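Local coordinates for lipoprotein (Streptococcus pneumoniae, PDB 3CX3) that binds zinc and probably serves as the extracellular solute-binding lipoprotein that delivers the metal to an ABC transporter, at residues 164-168 with 272-277. Numbering follows the deposited sequence.
Sequences LTKKF and LEENMS
This is side-chain packing between two nearly parallel helices: residues 164-168 belong to the long helix 147-173, which links the two lobes in cluster A-1 metal-binding proteins of this kind, and residues 272-277 to helix 268-281. The axes run 12° apart at 11.4 Å. Leu164 stands level with Glu273 (CA to CA 7.0 Å), and Phe168, one turn on, with Met276 (7.9 Å). Both segments are regular helix, with i to i+4 hydrogen bonds from Phe168 N to Leu164 O (3.1 Å) and from Met276 N to Leu272 O (2.9 Å). Met276, a selenomethionine with chi1 m and chi2 t, fills the gap: its SE lies 3.7 Å from Leu164 CD1, and its CE 3.7 Å from Phe168 CG. Phe168, chi1 m, receives Met276 CB over one ring face as a CH-pi contact, 4.0 Å from the centroid, and SE obliquely, 5.0 Å from the same centroid, a Met-aromatic contact. At the margin extended Lys167 brings NZ to 4.3 Å from Glu273 OE1, too long for a salt bridge; that oxygen also approaches the Phe168 ring edge. Met276 also touches Pro125 of helix 125-142 and Phe194; on the far face of helix 268-281, Asn275 OD1 accepts a hydrogen bond from Asn256 N, just after strand 252-254.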
loop_
_atom_site.group_PDB
_atom_site.type_symbol
_atom_site.label_atom_id
_atom_site.label_comp_id
_atom_site.label_asym_id
_atom_site.label_seq_id
_atom_site.Cartn_x
_atom_site.Cartn_y
_atom_site.Cartn_z
ATOM N N LEU A 164 -9.507 -12.173 7.428
ATOM C CA LEU A 164 -8.057 -12.139 7.541
ATOM C C LEU A 164 -7.614 -11.589 8.920
ATOM O O LEU A 164 -6.750 -12.181 9.581
ATOM C CB LEU A 164 -7.482 -11.341 6.351
ATOM C CG LEU A 164 -5.983 -11.133 6.069
ATOM C CD1 LEU A 164 -5.135 -12.325 6.506
ATOM C CD2 LEU A 164 -5.741 -10.834 4.597
ATOM N N THR A 165 -8.226 -10.483 9.354
ATOM C CA THR A 165 -8.024 -9.918 10.710
ATOM C C THR A 165 -8.336 -10.924 11.818
ATOM O O THR A 165 -7.658 -10.942 12.843
ATOM C CB THR A 165 -8.884 -8.632 10.963
ATOM O OG1 THR A 165 -8.583 -7.633 9.986
ATOM C CG2 THR A 165 -8.607 -8.037 12.340
ATOM N N LYS A 166 -9.370 -11.738 11.606
ATOM C CA LYS A 166 -9.796 -12.777 12.560
ATOM C C LYS A 166 -8.858 -13.979 12.628
ATOM O O LYS A 166 -8.487 -14.432 13.719
ATOM C CB LYS A 166 -11.203 -13.279 12.235
ATOM C CG LYS A 166 -12.252 -12.771 13.172
ATOM C CD LYS A 166 -13.057 -11.674 12.545
ATOM C CE LYS A 166 -14.508 -11.781 12.977
ATOM N NZ LYS A 166 -15.037 -13.173 12.792
ATOM N N LYS A 167 -8.498 -14.507 11.462
ATOM C CA LYS A 167 -7.547 -15.602 11.383
ATOM C C LYS A 167 -6.273 -15.201 12.115
ATOM O O LYS A 167 -5.766 -15.962 12.937
ATOM C CB LYS A 167 -7.269 -15.958 9.918
ATOM C CG LYS A 167 -6.390 -17.183 9.664
ATOM C CD LYS A 167 -6.399 -17.510 8.172
ATOM C CE LYS A 167 -5.171 -18.280 7.753
ATOM N NZ LYS A 167 -5.388 -19.736 7.921
ATOM N N PHE A 168 -5.814 -13.977 11.867
ATOM C CA PHE A 168 -4.530 -13.504 12.375
ATOM C C PHE A 168 -4.455 -12.872 13.771
ATOM O O PHE A 168 -3.380 -12.837 14.369
ATOM C CB PHE A 168 -3.875 -12.582 11.347
ATOM C CG PHE A 168 -3.133 -13.325 10.302
ATOM C CD1 PHE A 168 -1.799 -13.652 10.487
ATOM C CD2 PHE A 168 -3.778 -13.763 9.157
ATOM C CE1 PHE A 168 -1.114 -14.375 9.527
ATOM C CE2 PHE A 168 -3.089 -14.481 8.188
ATOM C CZ PHE A 168 -1.761 -14.780 8.378
ATOM N N LEU A 272 -1.565 -9.715 0.684
ATOM C CA LEU A 272 -1.538 -9.166 2.037
ATOM C C LEU A 272 -1.363 -10.313 3.028
ATOM O O LEU A 272 -0.416 -10.317 3.823
ATOM C CB LEU A 272 -2.806 -8.349 2.329
ATOM C CG LEU A 272 -2.984 -7.589 3.653
ATOM C CD1 LEU A 272 -1.793 -6.722 4.053
ATOM C CD2 LEU A 272 -4.215 -6.742 3.568
ATOM N N GLU A 273 -2.250 -11.303 2.933
ATOM C CA GLU A 273 -2.193 -12.471 3.787
ATOM C C GLU A 273 -0.847 -13.172 3.722
ATOM O O GLU A 273 -0.327 -13.605 4.765
ATOM C CB GLU A 273 -3.314 -13.459 3.447
ATOM C CG GLU A 273 -3.122 -14.847 4.045
ATOM C CD GLU A 273 -4.431 -15.574 4.342
ATOM O OE1 GLU A 273 -4.434 -16.465 5.228
ATOM O OE2 GLU A 273 -5.455 -15.260 3.704
ATOM N N GLU A 274 -0.284 -13.312 2.520
ATOM C CA GLU A 274 0.989 -14.031 2.379
ATOM C C GLU A 274 2.116 -13.365 3.186
ATOM O O GLU A 274 2.889 -14.032 3.861
ATOM C CB GLU A 274 1.396 -14.187 0.921
ATOM C CG GLU A 274 2.842 -14.633 0.784
ATOM C CD GLU A 274 3.231 -14.995 -0.622
ATOM O OE1 GLU A 274 3.756 -16.120 -0.804
ATOM O OE2 GLU A 274 3.012 -14.165 -1.539
ATOM N N ASN A 275 2.202 -12.045 3.117
ATOM C CA ASN A 275 3.176 -11.334 3.927
ATOM C C ASN A 275 2.762 -11.309 5.388
ATOM O O ASN A 275 3.604 -11.184 6.267
ATOM C CB ASN A 275 3.422 -9.932 3.380
ATOM C CG ASN A 275 3.976 -9.958 1.972
ATOM O OD1 ASN A 275 5.135 -10.331 1.750
ATOM N ND2 ASN A 275 3.142 -9.583 1.004
HETATM N N MSE A 276 1.473 -11.466 5.657
HETATM C CA MSE A 276 1.034 -11.613 7.036
HETATM C C MSE A 276 1.473 -12.938 7.639
HETATM O O MSE A 276 1.785 -12.984 8.833
HETATM C CB MSE A 276 -0.456 -11.384 7.166
HETATM C CG MSE A 276 -0.798 -9.931 7.003
HETATM SE SE MSE A 276 -2.690 -9.613 7.048
HETATM C CE MSE A 276 -3.042 -9.923 8.941
ATOM N N SER A 277 1.517 -13.990 6.813
ATOM C CA SER A 277 2.139 -15.279 7.171
ATOM C C SER A 277 3.559 -15.091 7.676
ATOM O O SER A 277 3.879 -15.356 8.841
ATOM C CB SER A 277 2.237 -16.197 5.947
ATOM O OG SER A 277 1.039 -16.881 5.691
#